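Local coordinates for maleylpyruvate isomerase (Ralstonia sp., PDB 2V6K), which catalyses the glutathione-dependent isomerisation of maleylpyruvate to fumarylpyruvate in naphthalene degradation, working as a homodimeric Zeta-class member of the glutathione transferase superfamily, at residues Ile19-Asn22 against Pro27-Tyr30; Gln66-Ile71 against Asp166-Pro171. All blocks are in the same frame, centred on the assembly; numbering follows the deposited sequence.

Interaction 1 of 2, residues Ile19-Asn22 against Pro27-Tyr30; sequences IALN and PYEY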
loop_
_atom_site.group_PDB
_atom_site.type_symbol
_atom_site.label_atom_id
_atom_site.label_comp_id
_atom_site.label_asym_id
_atom_site.label_seq_id
_atom_site.Cartn_x
_atom_site.Cartn_y
_atom_site.Cartn_z
ATOM N N ILE A 19 13.036 3.371 -10.969
ATOM C CA ILE A 19 12.740 4.714 -11.477
ATOM C C ILE A 19 13.156 5.766 -10.453
ATOM O O ILE A 19 13.824 6.737 -10.800
ATOM C CB ILE A 19 11.252 4.906 -11.849
ATOM C CG1 ILE A 19 10.832 3.958 -12.979
ATOM C CG2 ILE A 19 10.995 6.355 -12.262
ATOM C CD1 ILE A 19 9.311 3.807 -13.128
ATOM N N ALA A 20 12.770 5.565 -9.198
ATOM C CA ALA A 20 13.089 6.523 -8.137
ATOM C C ALA A 20 14.601 6.669 -7.952
ATOM O O ALA A 20 15.112 7.788 -7.861
ATOM C CB ALA A 20 12.421 6.116 -6.832
ATOM N N LEU A 21 15.318 5.547 -7.912
ATOM C CA LEU A 21 16.777 5.580 -7.798
ATOM C C LEU A 21 17.405 6.338 -8.957
ATOM O O LEU A 21 18.300 7.157 -8.744
ATOM C CB LEU A 21 17.354 4.162 -7.717
ATOM C CG LEU A 21 17.116 3.417 -6.401
ATOM C CD1 LEU A 21 17.282 1.933 -6.610
ATOM C CD2 LEU A 21 18.070 3.907 -5.329
ATOM N N ASN A 22 16.935 6.075 -10.174
ATOM C CA ASN A 22 17.481 6.742 -11.357
ATOM C C ASN A 22 17.186 8.234 -11.367
ATOM O O ASN A 22 18.050 9.034 -11.740
ATOM C CB ASN A 22 16.967 6.101 -12.649
ATOM C CG ASN A 22 17.458 4.684 -12.838
ATOM O OD1 ASN A 22 18.284 4.187 -12.073
ATOM N ND2 ASN A 22 16.935 4.017 -13.863
ATOM N N PRO A 27 23.729 5.729 -7.457
ATOM C CA PRO A 27 24.306 4.501 -8.006
ATOM C C PRO A 27 23.949 3.282 -7.160
ATOM O O PRO A 27 23.798 3.392 -5.942
ATOM C CB PRO A 27 25.815 4.763 -7.963
ATOM C CG PRO A 27 26.006 5.771 -6.886
ATOM C CD PRO A 27 24.750 6.600 -6.843
ATOM N N TYR A 28 23.810 2.133 -7.810
ATOM C CA TYR A 28 23.528 0.887 -7.104
ATOM C C TYR A 28 24.013 -0.300 -7.902
ATOM O O TYR A 28 24.061 -0.251 -9.133
ATOM C CB TYR A 28 22.031 0.731 -6.793
ATOM C CG TYR A 28 21.105 0.868 -7.986
ATOM C CD1 TYR A 28 20.660 -0.250 -8.699
ATOM C CD2 TYR A 28 20.666 2.124 -8.395
ATOM C CE1 TYR A 28 19.797 -0.104 -9.793
ATOM C CE2 TYR A 28 19.816 2.277 -9.472
ATOM C CZ TYR A 28 19.381 1.169 -10.165
ATOM O OH TYR A 28 18.531 1.351 -11.236
ATOM N N GLU A 29 24.375 -1.360 -7.186
ATOM C CA GLU A 29 24.676 -2.640 -7.809
ATOM C C GLU A 29 23.374 -3.404 -7.997
ATOM O O GLU A 29 22.582 -3.527 -7.065
ATOM C CB GLU A 29 25.644 -3.463 -6.951
ATOM C CG GLU A 29 26.170 -4.715 -7.662
ATOM C CD GLU A 29 27.047 -5.612 -6.792
ATOM O OE1 GLU A 29 27.291 -5.286 -5.612
ATOM O OE2 GLU A 29 27.497 -6.659 -7.301
ATOM N N TYR A 30 23.162 -3.908 -9.208
ATOM C CA TYR A 30 21.968 -4.678 -9.541
ATOM C C TYR A 30 22.211 -6.140 -9.196
ATOM O O TYR A 30 23.061 -6.795 -9.804
ATOM C CB TYR A 30 21.667 -4.530 -11.032
ATOM C CG TYR A 30 20.323 -5.061 -11.497
ATOM C CD1 TYR A 30 19.297 -4.182 -11.838
ATOM C CD2 TYR A 30 20.084 -6.431 -11.629
ATOM C CE1 TYR A 30 18.072 -4.644 -12.277
ATOM C CE2 TYR A 30 18.844 -6.905 -12.068
ATOM C CZ TYR A 30 17.846 -5.999 -12.393
ATOM O OH TYR A 30 16.624 -6.440 -12.837
HETATM O O HOH W 1 17.563 1.128 -13.737
#
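The hydroxyl of Tyr28 is gripped twice. A water donates to Tyr28 OH over 2.7 Å, and the hydroxyl passes its own proton to the side-chain amide of Asn22, with Tyr28 OH 3.0 Å from Asn22 OD1. The same water accepts from Asn22 ND2 at 3.0 Å, so amide, phenol and water close a small ring of three bonds in which Asn22 serves as acceptor through one atom and donor through the other. An asparagine suits the place because its short amide offers both functions. Tyr28 OH approaches OD1 from the side of the C=O bond, at a C=O...O angle of 128°, the donor tilted somewhat out of the carbonyl plane. The amide lies only 15° from coplanar with the phenol ring and meets it at the edge. Asn22 ND2 also donates to the carbonyl oxygen of Ala201 in helix 200-205, a second bond that helps fix the rotation of the amide.

Both segments belong to the beta-alpha-beta unit of the thioredoxin-like N-terminal domain, in which strand 4-7, helix 12-24 and strand 29-32 follow one another and the two strands run parallel. Tyr28 comes immediately before Glu29 and reaches back to the helix the chain has just left. With chi1 at 54°, its CG sits between the backbone N and the carbonyl carbon, which brings the ring alongside Leu21 and its hydroxyl to Asn22.

Leu21 supplies the greasy half of the contact. Its CD1 rests over one face of the Tyr28 ring in a CH-pi contact, 4.0 Å from the centroid, while Leu21 CB touches Tyr28 CE2 at 3.6 Å. A branched aliphatic chain can follow the ring in this way and still fill the layer between helix and sheet, where Leu21 and Tyr28 both touch Leu5 of strand 4-7.

Interaction 2 of 2, residues Gln66-Ile71 against Asp166-Pro171; sequences QSPAII and DCYLVP. With TGG (gamma-glutamyl-S-(1,2-dicarboxyethyl)cysteinylglycine), chain C.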
loop_
_atom_site.group_PDB
_atom_site.type_symbol
_atom_site.label_atom_id
_atom_site.label_comp_id
_atom_site.label_asym_id
_atom_site.label_seq_id
_atom_site.Cartn_x
_atom_site.Cartn_y
_atom_site.Cartn_z
ATOM N N GLN A 66 10.211 -2.962 1.495
ATOM C CA GLN A 66 8.985 -2.207 1.197
ATOM C C GLN A 66 9.230 -0.995 0.310
ATOM O O GLN A 66 9.596 0.087 0.791
ATOM C CB GLN A 66 8.227 -1.824 2.469
ATOM C CG GLN A 66 7.512 -3.016 3.071
ATOM C CD GLN A 66 6.403 -3.543 2.187
ATOM O OE1 GLN A 66 5.779 -2.797 1.419
ATOM N NE2 GLN A 66 6.154 -4.849 2.276
ATOM N N SER A 67 9.012 -1.165 -0.993
ATOM C CA SER A 67 9.265 -0.067 -1.920
ATOM C C SER A 67 8.611 1.270 -1.518
ATOM O O SER A 67 9.242 2.306 -1.691
ATOM C CB SER A 67 8.966 -0.458 -3.377
ATOM O OG SER A 67 7.588 -0.630 -3.639
ATOM N N PRO A 68 7.370 1.273 -0.975
ATOM C CA PRO A 68 6.848 2.596 -0.603
ATOM C C PRO A 68 7.693 3.309 0.452
ATOM O O PRO A 68 7.906 4.527 0.362
ATOM C CB PRO A 68 5.449 2.278 -0.063
ATOM C CG PRO A 68 5.078 1.027 -0.785
ATOM C CD PRO A 68 6.348 0.229 -0.751
ATOM N N ALA A 69 8.164 2.549 1.439
ATOM C CA ALA A 69 8.998 3.081 2.516
ATOM C C ALA A 69 10.397 3.450 2.021
ATOM O O ALA A 69 10.960 4.482 2.424
ATOM C CB ALA A 69 9.082 2.075 3.647
ATOM N N ILE A 70 10.964 2.607 1.162
ATOM C CA ILE A 70 12.271 2.893 0.578
ATOM C C ILE A 70 12.217 4.170 -0.253
ATOM O O ILE A 70 13.121 5.003 -0.164
ATOM C CB ILE A 70 12.786 1.722 -0.286
ATOM C CG1 ILE A 70 12.953 0.465 0.568
ATOM C CG2 ILE A 70 14.111 2.101 -0.949
ATOM C CD1 ILE A 70 13.180 -0.813 -0.234
ATOM N N ILE A 71 11.173 4.329 -1.058
ATOM C CA ILE A 71 11.059 5.522 -1.897
ATOM C C ILE A 71 10.907 6.800 -1.063
ATOM O O ILE A 71 11.549 7.816 -1.365
ATOM C CB ILE A 71 9.961 5.359 -2.960
ATOM C CG1 ILE A 71 10.382 4.266 -3.952
ATOM C CG2 ILE A 71 9.701 6.687 -3.686
ATOM C CD1 ILE A 71 9.271 3.821 -4.900
ATOM N N ASP A 166 4.403 8.984 -10.406
ATOM C CA ASP A 166 4.802 8.464 -11.717
ATOM C C ASP A 166 5.642 7.204 -11.591
ATOM O O ASP A 166 5.581 6.322 -12.456
ATOM C CB ASP A 166 5.576 9.520 -12.505
ATOM C CG ASP A 166 4.799 10.800 -12.669
ATOM O OD1 ASP A 166 3.652 10.751 -13.162
ATOM O OD2 ASP A 166 5.345 11.862 -12.306
ATOM N N CYS A 167 6.432 7.119 -10.522
ATOM C CA CYS A 167 7.222 5.919 -10.251
ATOM C C CYS A 167 6.331 4.705 -10.057
ATOM O O CYS A 167 6.712 3.604 -10.439
ATOM C CB CYS A 167 8.110 6.092 -9.019
ATOM S SG CYS A 167 9.340 7.385 -9.154
ATOM N N TYR A 168 5.153 4.910 -9.469
ATOM C CA TYR A 168 4.185 3.828 -9.301
ATOM C C TYR A 168 3.369 3.590 -10.570
ATOM O O TYR A 168 3.080 2.443 -10.918
ATOM C CB TYR A 168 3.213 4.145 -8.171
ATOM C CG TYR A 168 3.730 4.030 -6.752
ATOM C CD1 TYR A 168 3.186 3.089 -5.875
ATOM C CD2 TYR A 168 4.696 4.908 -6.254
ATOM C CE1 TYR A 168 3.606 3.003 -4.557
ATOM C CE2 TYR A 168 5.124 4.830 -4.926
ATOM C CZ TYR A 168 4.566 3.880 -4.084
ATOM O OH TYR A 168 4.944 3.808 -2.770
ATOM N N LEU A 169 2.965 4.662 -11.250
ATOM C CA LEU A 169 2.067 4.527 -12.393
ATOM C C LEU A 169 2.701 3.790 -13.570
ATOM O O LEU A 169 2.080 2.897 -14.158
ATOM C CB LEU A 169 1.546 5.896 -12.851
ATOM C CG LEU A 169 0.583 5.850 -14.039
ATOM C CD1 LEU A 169 -0.736 5.192 -13.639
ATOM C CD2 LEU A 169 0.363 7.253 -14.593
ATOM N N VAL A 170 3.924 4.168 -13.921
ATOM C CA VAL A 170 4.557 3.623 -15.119
ATOM C C VAL A 170 4.668 2.081 -15.096
ATOM O O VAL A 170 4.262 1.429 -16.050
ATOM C CB VAL A 170 5.883 4.357 -15.441
ATOM C CG1 VAL A 170 6.713 3.597 -16.452
ATOM C CG2 VAL A 170 5.565 5.756 -15.963
ATOM N N PRO A 171 5.196 1.494 -14.007
ATOM C CA PRO A 171 5.212 0.029 -13.956
ATOM C C PRO A 171 3.820 -0.593 -13.991
ATOM O O PRO A 171 3.642 -1.677 -14.543
ATOM C CB PRO A 171 5.903 -0.270 -12.624
ATOM C CG PRO A 171 6.721 0.952 -12.352
ATOM C CD PRO A 171 5.841 2.076 -12.821
HETATM O OC1 TGG C . 6.198 -2.600 -2.594
HETATM C CO1 TGG C . 6.722 -3.538 -1.959
HETATM O OT1 TGG C . 7.955 -3.680 -1.823
HETATM C CA1 TGG C . 5.803 -4.533 -1.312
HETATM N NN1 TGG C . 4.608 -3.865 -0.809
HETATM C CB1 TGG C . 5.359 -5.594 -2.313
HETATM C CG1 TGG C . 6.536 -6.426 -2.794
HETATM C CD1 TGG C . 6.154 -7.684 -3.563
HETATM O OE1 TGG C . 4.803 -7.771 -3.950
HETATM N NN2 TGG C . 7.031 -7.870 -4.677
HETATM C CA2 TGG C . 6.724 -8.739 -5.780
HETATM C CO2 TGG C . 7.140 -10.112 -5.272
HETATM O OC2 TGG C . 8.527 -10.262 -5.089
HETATM N NN3 TGG C . 6.509 -11.220 -5.922
HETATM C CA3 TGG C . 6.991 -12.565 -5.682
HETATM C CO3 TGG C . 5.827 -13.479 -5.426
HETATM O OC3 TGG C . 4.670 -13.014 -5.445
HETATM O OT3 TGG C . 6.096 -14.685 -5.216
HETATM C CB2 TGG C . 7.509 -8.127 -6.924
HETATM S SG2 TGG C . 7.626 -9.089 -8.382
HETATM C CD2 TGG C . 6.056 -9.205 -9.169
HETATM C CE2 TGG C . 5.700 -7.879 -9.801
HETATM O OE2 TGG C . 5.727 -7.746 -11.046
HETATM O OF2 TGG C . 5.386 -6.925 -9.053
HETATM C CF2 TGG C . 6.225 -10.330 -10.190
HETATM C CH2 TGG C . 4.945 -10.748 -10.869
HETATM O OI2 TGG C . 3.854 -10.401 -10.382
HETATM O OJ2 TGG C . 5.039 -11.430 -11.917
HETATM O O HOH W 2 6.439 5.752 -1.763
#
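Tyr168 lays the end of its phenol across Pro68, the two side chains meeting at about a right angle. Its hydroxyl presses on the start of helix 67-77, with Tyr168 OH 3.1 Å from Pro68 CA. A water in the plane of the ring lies 2.7 Å from Tyr168 OH and donates to Pro68 O at 2.9 Å, so the phenol's polar end, though buried, is hydrogen-bonded. Proline fits here in the first turn, where its lack of an N-H costs the helix nothing. Farther along, Ile71 CD1 approaches Tyr168 CE2 obliquely at 4.3 Å, a looser apolar contact.

The residues just before Pro68 face the ligand. Ser67 binds the carboxylate of the gamma-glutamyl group twice: its backbone N-H points almost straight at TGG OT1 (2.9 Å, 174°), and Ser67 OG donates to TGG OC1 over 2.6 Å. With chi1 at 70°, the small side chain turns its hydroxyl to the second carboxylate oxygen. Gln66, at the N-cap position, accepts from the ligand amine, TGG NN1 to Gln66 OE1 being 2.7 Å, while its NE2 is held by Gln51 and by Asp104 of the second subunit. A gamma-glutamyl carboxylate received at a helix start by an acidic or amide residue followed by Ser or Thr, here Gln66 and Ser67, is characteristic of the glutathione site of glutathione transferases.

In the fold
Both contacts are buried, but the centre of interaction 1 lies about 13 Å from the centre of the chain, within the N-terminal domain, whereas that of interaction 2 lies about 4 Å from it and joins the N-terminal and C-terminal domains. Each uses a tyrosine hydroxyl with a water: in interaction 1 a side-chain amide completes the network, in interaction 2 a helix carbonyl, and there the same helix start also binds ligand. The two meet through helix 12-24. Ala20 CB packs on Ile71 CG1 at 4.0 Å, and Ile19 CG2 on Cys167 SG at 3.7 Å, so one helix meets Tyr28 with Leu21 and Asn22, while Ile19 and Ala20 pack on the segments of interaction 2.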